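Local coordinates for protein Glucose/sorbosone dehydrogenases (Escherichia coli K12, PDB 2G8S) that folds as a beta-propeller of the glucose/sorbosone dehydrogenase family and carries a bound calcium ion, at residues K299-M304 with G315-D320; L85-V90 with F115-R120; S80-L85 with T170-I175. All blocks are in the same frame, centred on the assembly; numbering follows the deposited sequence. Where two conformers were deposited one is given.

Contact 1 of 3, residues K299-M304 with G315-D320; sequences KDVIVM and GRILTD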
# COMPACT_ATOMS: atom_id res chain seq x y z
N LYS A 299 -6.84 15.51 -1.00
CA LYS A 299 -6.43 15.95 0.33
C LYS A 299 -7.51 15.68 1.37
O LYS A 299 -7.91 16.55 2.14
CB LYS A 299 -6.03 17.44 0.31
CG LYS A 299 -4.88 17.77 -0.64
CD LYS A 299 -4.41 19.21 -0.52
CE LYS A 299 -3.31 19.49 -1.52
NZ LYS A 299 -2.81 20.88 -1.43
N ASP A 300 -8.00 14.44 1.38
CA ASP A 300 -9.01 14.02 2.34
C ASP A 300 -9.10 12.49 2.39
O ASP A 300 -8.27 11.81 1.79
CB ASP A 300 -10.37 14.70 2.10
CG ASP A 300 -11.00 14.41 0.74
OD1 ASP A 300 -10.63 13.42 0.06
OD2 ASP A 300 -11.91 15.19 0.35
N VAL A 301 -10.08 11.99 3.14
CA VAL A 301 -10.36 10.56 3.24
C VAL A 301 -11.73 10.26 2.65
O VAL A 301 -12.72 10.95 2.94
CB VAL A 301 -10.25 10.07 4.71
CG1 VAL A 301 -10.83 8.65 4.87
CG2 VAL A 301 -8.79 10.13 5.17
N ILE A 302 -11.78 9.24 1.80
CA ILE A 302 -13.02 8.79 1.21
C ILE A 302 -13.67 7.76 2.13
O ILE A 302 -13.02 6.79 2.53
CB ILE A 302 -12.78 8.16 -0.18
CG1 ILE A 302 -11.82 9.03 -1.02
CG2 ILE A 302 -14.11 7.96 -0.90
CD1 ILE A 302 -11.37 8.32 -2.29
N VAL A 303 -14.95 7.98 2.44
CA VAL A 303 -15.70 7.05 3.28
C VAL A 303 -16.61 6.26 2.36
O VAL A 303 -17.43 6.85 1.63
CB VAL A 303 -16.56 7.78 4.32
CG1 VAL A 303 -17.21 6.77 5.25
CG2 VAL A 303 -15.70 8.75 5.11
N MSE A 304 -16.47 4.93 2.38
CA MSE A 304 -17.25 4.10 1.48
C MSE A 304 -18.01 3.02 2.23
O MSE A 304 -17.57 2.54 3.27
CB MSE A 304 -16.35 3.46 0.43
CG MSE A 304 -15.43 4.46 -0.24
SE MSE A 304 -14.50 3.74 -1.71
CE MSE A 304 -15.96 3.86 -3.03
N GLY A 315 -19.07 9.68 1.01
CA GLY A 315 -18.63 11.07 1.04
C GLY A 315 -17.19 11.16 1.50
O GLY A 315 -16.45 10.19 1.44
N ARG A 316 -16.81 12.36 1.94
CA ARG A 316 -15.43 12.67 2.31
C ARG A 316 -15.34 13.24 3.71
O ARG A 316 -16.27 13.92 4.17
CB ARG A 316 -14.84 13.70 1.34
CG ARG A 316 -14.92 13.33 -0.14
CD ARG A 316 -14.12 12.07 -0.47
NE ARG A 316 -14.16 11.75 -1.89
CZ ARG A 316 -13.18 12.01 -2.76
NH1 ARG A 316 -12.05 12.59 -2.36
NH2 ARG A 316 -13.33 11.67 -4.04
N ILE A 317 -14.22 12.95 4.37
CA ILE A 317 -13.89 13.56 5.67
C ILE A 317 -12.47 14.12 5.62
O ILE A 317 -11.68 13.75 4.75
CB ILE A 317 -14.08 12.56 6.85
CG1 ILE A 317 -13.15 11.35 6.71
CG2 ILE A 317 -15.56 12.14 6.97
CD1 ILE A 317 -13.16 10.40 7.91
N LEU A 318 -12.16 15.04 6.54
CA LEU A 318 -10.85 15.71 6.64
C LEU A 318 -10.56 16.74 5.54
O LEU A 318 -9.48 17.34 5.52
CB LEU A 318 -9.70 14.69 6.75
CG LEU A 318 -9.74 13.61 7.83
CD1 LEU A 318 -8.50 12.74 7.77
CD2 LEU A 318 -9.89 14.22 9.19
N THR A 319 -11.51 16.97 4.64
CA THR A 319 -11.29 17.91 3.54
C THR A 319 -10.93 19.31 4.03
O THR A 319 -10.13 20.01 3.40
CB THR A 319 -12.50 18.00 2.60
OG1 THR A 319 -13.01 16.69 2.35
CG2 THR A 319 -12.12 18.64 1.27
N ASP A 320 -11.51 19.72 5.16
CA ASP A 320 -11.24 21.06 5.67
C ASP A 320 -9.81 21.29 6.20
O ASP A 320 -9.41 22.43 6.43
CB ASP A 320 -12.30 21.50 6.69
CG ASP A 320 -12.37 20.61 7.92
OD1 ASP A 320 -11.62 19.62 8.04
OD2 ASP A 320 -13.21 20.91 8.80
O HOH W 1 -8.40 19.16 1.64
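The beta hairpin formed by strands 300-307 and 310-317 gives this contact, at the end far from its turn. V301 and I317 are an antiparallel hydrogen-bonded pair. V301 N donates to I317 O at 2.9 Å, and I317 N returns a bond to V301 O. V303 N reaches G315 O in the same way, while the return bond from G315 N to V303 O is weak. I302 and R316 form the non-hydrogen-bonded pair between them.

D300 and R316 carry the polar side of the contact. R316 is bent at chi2 (-63°), so its chain lies alongside I302. I302 CG1 sits over one face of the guanidinium, 3.7 Å from R316 NE. At the edge of that group, R316 NH1 donates to the syn lone pair of D300 OD1 at 2.9 Å, in a salt bridge. The carboxylate is turned 71° from the guanidinium. D300 OD2 uses its anti lone pair to accept from T319 OG1 at 2.7 Å. Each oxygen of D300 thus has a partner of its own. R316 is also paired with E313 through NE and with D298 through NH1, so three acids share its charge.

These are the third and fourth strands of a four-stranded antiparallel sheet, one blade of the propeller, with 310-317 at its edge. K299 and D300 form a G1 beta bulge at the start of strand 300-307, both facing A295 of strand 290-295, with K299 at positive phi (59°). A water joins K299 O to T319 O, donating to both.

The other face is apolar. V301 CB meets I317 CG1 at 3.7 Å, and V301 CG2 lies 3.7 Å from L318 CD1. V303 CG2 touches I317 CG2 at 3.9 Å. I317 and L318 also meet V8, the first residue of strand 8-17.

Contact 2 of 3, residues L85-V90 with F115-R120; sequences LSYSEV and FRTVFR. With PO4 (phosphate ion), chain D.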
# COMPACT_ATOMS: atom_id res chain seq x y z
N LEU A 85 9.84 -4.77 5.95
CA LEU A 85 9.91 -3.44 5.35
C LEU A 85 10.00 -3.55 3.84
O LEU A 85 10.59 -4.50 3.30
CB LEU A 85 11.14 -2.66 5.84
CG LEU A 85 11.30 -2.42 7.35
CD1 LEU A 85 12.69 -1.87 7.69
CD2 LEU A 85 10.22 -1.45 7.85
N SER A 86 9.41 -2.58 3.14
CA SER A 86 9.65 -2.43 1.72
C SER A 86 10.26 -1.07 1.45
O SER A 86 10.08 -0.13 2.21
CB SER A 86 8.36 -2.61 0.92
OG SER A 86 7.42 -1.58 1.19
N TYR A 87 11.00 -0.97 0.35
CA TYR A 87 11.74 0.26 0.05
C TYR A 87 12.14 0.25 -1.42
O TYR A 87 12.09 -0.79 -2.06
CB TYR A 87 12.98 0.37 0.95
CG TYR A 87 13.99 -0.76 0.83
CD1 TYR A 87 15.18 -0.58 0.11
CD2 TYR A 87 13.78 -2.00 1.46
CE1 TYR A 87 16.12 -1.61 -0.01
CE2 TYR A 87 14.73 -3.04 1.34
CZ TYR A 87 15.88 -2.83 0.60
OH TYR A 87 16.82 -3.83 0.48
N SER A 88 12.53 1.40 -1.94
CA SER A 88 13.12 1.42 -3.28
C SER A 88 14.64 1.29 -3.19
O SER A 88 15.26 1.82 -2.26
CB SER A 88 12.72 2.67 -4.05
OG SER A 88 12.93 3.84 -3.30
N GLU A 89 15.21 0.58 -4.15
CA GLU A 89 16.64 0.28 -4.17
C GLU A 89 17.18 0.48 -5.59
O GLU A 89 16.60 0.01 -6.56
CB GLU A 89 16.85 -1.18 -3.74
CG GLU A 89 18.31 -1.64 -3.77
CD GLU A 89 18.45 -3.14 -3.66
OE1 GLU A 89 17.79 -3.87 -4.43
OE2 GLU A 89 19.25 -3.60 -2.81
N VAL A 90 18.31 1.17 -5.69
CA VAL A 90 18.89 1.48 -6.99
C VAL A 90 19.63 0.27 -7.56
O VAL A 90 20.08 -0.61 -6.81
CB VAL A 90 19.80 2.73 -6.90
CG1 VAL A 90 21.13 2.40 -6.22
CG2 VAL A 90 20.01 3.38 -8.27
N PHE A 115 18.46 -7.67 9.57
CA PHE A 115 17.62 -7.41 8.40
C PHE A 115 18.19 -8.08 7.16
O PHE A 115 19.40 -8.05 6.93
CB PHE A 115 17.45 -5.91 8.13
CG PHE A 115 16.41 -5.62 7.08
CD1 PHE A 115 15.07 -5.51 7.43
CD2 PHE A 115 16.78 -5.47 5.75
CE1 PHE A 115 14.11 -5.25 6.47
CE2 PHE A 115 15.82 -5.22 4.78
CZ PHE A 115 14.48 -5.11 5.15
N ARG A 116 17.31 -8.69 6.37
CA ARG A 116 17.70 -9.32 5.10
C ARG A 116 16.67 -9.01 4.01
O ARG A 116 15.47 -9.01 4.28
CB ARG A 116 17.85 -10.84 5.27
CG ARG A 116 16.57 -11.57 5.68
CD ARG A 116 16.84 -13.03 6.00
NE ARG A 116 17.32 -13.75 4.83
CZ ARG A 116 16.69 -14.77 4.25
NH1 ARG A 116 15.55 -15.23 4.75
NH2 ARG A 116 17.22 -15.35 3.18
N THR A 117 17.14 -8.77 2.80
CA THR A 117 16.25 -8.53 1.68
C THR A 117 15.96 -9.87 1.00
O THR A 117 16.88 -10.57 0.55
CB THR A 117 16.85 -7.50 0.71
OG1 THR A 117 17.03 -6.26 1.40
CG2 THR A 117 15.93 -7.27 -0.50
N VAL A 118 14.68 -10.23 0.96
CA VAL A 118 14.29 -11.53 0.44
C VAL A 118 13.61 -11.51 -0.93
O VAL A 118 13.48 -12.54 -1.56
CB VAL A 118 13.40 -12.32 1.45
CG1 VAL A 118 14.08 -12.44 2.79
CG2 VAL A 118 12.02 -11.68 1.60
N PHE A 119 13.17 -10.33 -1.36
CA PHE A 119 12.48 -10.21 -2.64
C PHE A 119 12.81 -8.88 -3.29
O PHE A 119 12.82 -7.84 -2.63
CB PHE A 119 10.96 -10.36 -2.49
CG PHE A 119 10.21 -9.99 -3.74
CD1 PHE A 119 10.09 -10.90 -4.78
CD2 PHE A 119 9.68 -8.71 -3.90
CE1 PHE A 119 9.42 -10.56 -5.96
CE2 PHE A 119 9.03 -8.37 -5.07
CZ PHE A 119 8.90 -9.29 -6.10
N ARG A 120 13.07 -8.94 -4.59
CA ARG A 120 13.31 -7.73 -5.38
C ARG A 120 12.52 -7.72 -6.68
O ARG A 120 12.49 -8.70 -7.42
CB ARG A 120 14.79 -7.59 -5.72
CG ARG A 120 15.63 -7.17 -4.56
CD ARG A 120 17.10 -7.18 -4.95
NE ARG A 120 17.91 -6.50 -3.94
CZ ARG A 120 18.54 -7.11 -2.94
NH1 ARG A 120 18.47 -8.43 -2.78
NH2 ARG A 120 19.24 -6.38 -2.09
P PO4 D . 16.62 -11.40 -3.62
O1 PO4 D . 17.17 -12.02 -2.35
O2 PO4 D . 17.72 -10.75 -4.42
O3 PO4 D . 15.98 -12.47 -4.47
O4 PO4 D . 15.62 -10.34 -3.25
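The backbones of strands 85-90 and 115-120 make no hydrogen bonds to each other; they cross at 71° with their axes 9.2 Å apart at the closest point, and both pair with strand 96-105. The contact is therefore made by side chains alone.

E89 and R120 make a two-bond salt bridge. R120 is extended from CG to NE and presents its side to the carboxylate. R120 NE donates to E89 OE1 at 2.7 Å, and R120 NH2 donates to E89 OE2 at 2.9 Å. Both bonds use syn lone pairs, and the two flat groups are nearly coplanar, 10° apart. T117 CG2 lies over the centre of one guanidinium face.

Y87 has CG in the crowded position between backbone N and carbonyl carbon (chi1 60°). The tip of its ring reaches T117, and the hydroxyls Y87 OH and T117 OG1 are hydrogen-bonded at 2.6 Å. T117 OG1 lies at the edge of the tyrosine ring, in its plane.

F115 closes the apolar end. F115 CE1 meets L85 CD1 at 3.9 Å, and F115 CE2 is 4.2 Å from Y87 CE2. Past the arginine, R120 NH1 donates to O2 of a phosphate ion at 2.9 Å. That ion probably comes from the crystallisation liquor. V118 and F119 form a classic beta bulge opposite V100.

E89 OE1 also has a salt bridge to K124. With two basic partners, E89 is likely to stay ionised, and the paired bonds from R120 fix the rotation of its carboxylate.

Contact 3 of 3, residues S80-L85 with T170-I175; sequences SRRIWL and TDQGEI. With EDO (1,2-ethanediol), chain J.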
# COMPACT_ATOMS: atom_id res chain seq x y z
N SER A 80 8.09 -14.15 17.29
CA SER A 80 9.25 -13.89 16.43
C SER A 80 9.81 -12.48 16.51
O SER A 80 10.99 -12.26 16.23
CB SER A 80 8.88 -14.16 14.97
OG SER A 80 8.02 -13.15 14.48
N ARG A 81 8.95 -11.53 16.86
CA ARG A 81 9.23 -10.09 16.78
C ARG A 81 9.70 -9.64 15.39
O ARG A 81 10.36 -8.61 15.25
CB ARG A 81 10.21 -9.64 17.87
CG ARG A 81 9.63 -9.83 19.28
CD ARG A 81 10.46 -9.14 20.34
NE ARG A 81 10.47 -7.69 20.21
CZ ARG A 81 9.50 -6.87 20.62
NH1 ARG A 81 8.39 -7.36 21.18
NH2 ARG A 81 9.63 -5.57 20.46
N ARG A 82 9.32 -10.41 14.37
CA ARG A 82 9.73 -10.12 13.01
C ARG A 82 8.92 -8.96 12.42
O ARG A 82 7.69 -8.94 12.53
CB ARG A 82 9.61 -11.37 12.15
CG ARG A 82 10.02 -11.16 10.70
CD ARG A 82 9.84 -12.43 9.92
NE ARG A 82 10.82 -13.45 10.31
CZ ARG A 82 10.88 -14.67 9.78
NH1 ARG A 82 9.99 -15.04 8.86
NH2 ARG A 82 11.81 -15.52 10.18
N ILE A 83 9.63 -8.01 11.83
CA ILE A 83 8.99 -6.92 11.09
C ILE A 83 9.50 -6.90 9.66
O ILE A 83 10.68 -7.18 9.41
CB ILE A 83 9.11 -5.54 11.79
CG1 ILE A 83 10.53 -4.97 11.71
CG2 ILE A 83 8.60 -5.61 13.22
CD1 ILE A 83 10.58 -3.45 11.94
N TRP A 84 8.59 -6.61 8.74
CA TRP A 84 8.90 -6.54 7.32
C TRP A 84 8.91 -5.10 6.85
O TRP A 84 8.09 -4.29 7.30
CB TRP A 84 7.85 -7.32 6.51
CG TRP A 84 7.94 -8.81 6.64
CD1 TRP A 84 7.65 -9.58 7.74
CD2 TRP A 84 8.37 -9.72 5.62
NE1 TRP A 84 7.87 -10.92 7.47
CE2 TRP A 84 8.31 -11.03 6.17
CE3 TRP A 84 8.79 -9.56 4.29
CZ2 TRP A 84 8.64 -12.18 5.42
CZ3 TRP A 84 9.13 -10.69 3.55
CH2 TRP A 84 9.06 -11.98 4.12
N LEU A 85 9.84 -4.77 5.95
CA LEU A 85 9.91 -3.44 5.35
C LEU A 85 10.00 -3.55 3.84
O LEU A 85 10.59 -4.50 3.30
CB LEU A 85 11.14 -2.66 5.84
CG LEU A 85 11.30 -2.42 7.35
CD1 LEU A 85 12.69 -1.87 7.69
CD2 LEU A 85 10.22 -1.45 7.85
N THR A 170 5.09 -17.05 0.20
CA THR A 170 4.72 -17.57 1.52
C THR A 170 5.06 -16.50 2.55
O THR A 170 5.80 -15.54 2.26
CB THR A 170 5.49 -18.87 1.89
OG1 THR A 170 6.86 -18.55 2.16
CG2 THR A 170 5.38 -19.90 0.78
N ASP A 171 4.57 -16.69 3.77
CA ASP A 171 4.85 -15.72 4.83
C ASP A 171 6.32 -15.73 5.27
O ASP A 171 6.70 -14.95 6.15
CB ASP A 171 3.87 -15.90 6.01
CG ASP A 171 3.94 -17.28 6.65
OD1 ASP A 171 4.90 -18.03 6.40
OD2 ASP A 171 3.02 -17.61 7.44
N GLN A 172 7.13 -16.58 4.65
CA GLN A 172 8.59 -16.61 4.86
C GLN A 172 9.36 -16.00 3.69
O GLN A 172 10.60 -15.89 3.73
CB GLN A 172 9.06 -18.05 5.11
CG GLN A 172 8.44 -18.71 6.34
CD GLN A 172 8.97 -18.15 7.66
OE1 GLN A 172 10.04 -17.54 7.72
NE2 GLN A 172 8.21 -18.37 8.73
N GLY A 173 8.64 -15.61 2.65
CA GLY A 173 9.26 -15.02 1.47
C GLY A 173 9.66 -16.03 0.40
O GLY A 173 10.43 -15.69 -0.50
N GLU A 174 9.15 -17.25 0.50
CA GLU A 174 9.43 -18.30 -0.48
C GLU A 174 8.36 -18.29 -1.58
O GLU A 174 7.29 -17.71 -1.41
CB GLU A 174 9.48 -19.68 0.19
CG GLU A 174 10.48 -19.79 1.33
CD GLU A 174 11.93 -19.82 0.88
OE1 GLU A 174 12.19 -20.00 -0.34
OE2 GLU A 174 12.82 -19.68 1.74
N ILE A 175 8.67 -18.94 -2.70
CA ILE A 175 7.69 -19.06 -3.78
C ILE A 175 6.74 -20.23 -3.51
O ILE A 175 7.19 -21.38 -3.37
CB ILE A 175 8.38 -19.22 -5.15
CG1 ILE A 175 9.31 -18.02 -5.40
CG2 ILE A 175 7.33 -19.38 -6.26
CD1 ILE A 175 10.20 -18.16 -6.61
C1 EDO J . 6.39 -4.30 21.49
O1 EDO J . 7.69 -4.42 22.09
C2 EDO J . 5.39 -5.15 22.26
O2 EDO J . 5.80 -6.53 22.23
O HOH W 2 7.39 -13.72 8.33
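R82 NH1 donates to Q172 OE1 at 2.7 Å, and the bond is almost straight (177° at the hydrogen). The oxygen lies in the guanidinium plane. Relative to the amide, however, NH1 sits above the carbonyl plane and not on a lone pair. The two flat groups stand 83° apart. The side chains cross at about a right angle.

A water completes this first shell. It accepts from R82 NH1 and from W84 NE1, each at 3.0 Å, and donates to D171 O at 2.6 Å. It lies in the plane of the indole, at its edge. One backbone carbonyl is thereby tied to two side chains through a single water. The six-membered part of the indole also meets the 170-175 loop directly. W84 CZ2 is 3.5 Å from D171 O, and W84 CH2 is 3.9 Å from G173 N at the ring edge.

The torsions bring these groups together. R82 has CG anti to the backbone N and bends only at chi3 (-70°). Q172 starts away from the strand, and its bend at chi2 carries the amide back. Its backbone is held in a type I beta turn from T170 to G173, closed by G173 N to T170 O. T170 OG1 accepts from Q172 N at 3.2 Å in an ST turn and also from E174 N. On the other segment, S80 OG accepts from R82 N at 3.0 Å, a second ST turn at the end of helix 77-80.

Y102 of strand 96-105 makes a cation-pi contact with R82, and F137 of strand 135-137 meets W84 edge-to-face. The contact joins strand 82-90 of one propeller blade to the loop after strand 165-170 of the next.

In the fold
Contacts 2 and 3 lie on one side of the chain's centre and contact 1 on the opposite side. Contacts 2 and 3 have centres about 12 Å apart, and both use strand 82-90 and share L85. They touch where V118 CG2 packs on W84 CZ3 at 3.6 Å. Contact 1 is about 32 Å from contact 2 and 33 Å from contact 3, centre to centre. Along the chain, apart from the shared L85, the segments of contact 2 come between those of contact 3, and contact 1 follows both. Contacts 1 and 2 each act within one sheet, whereas contact 3 links two successive sheets, consistent with blades arranged around a propeller.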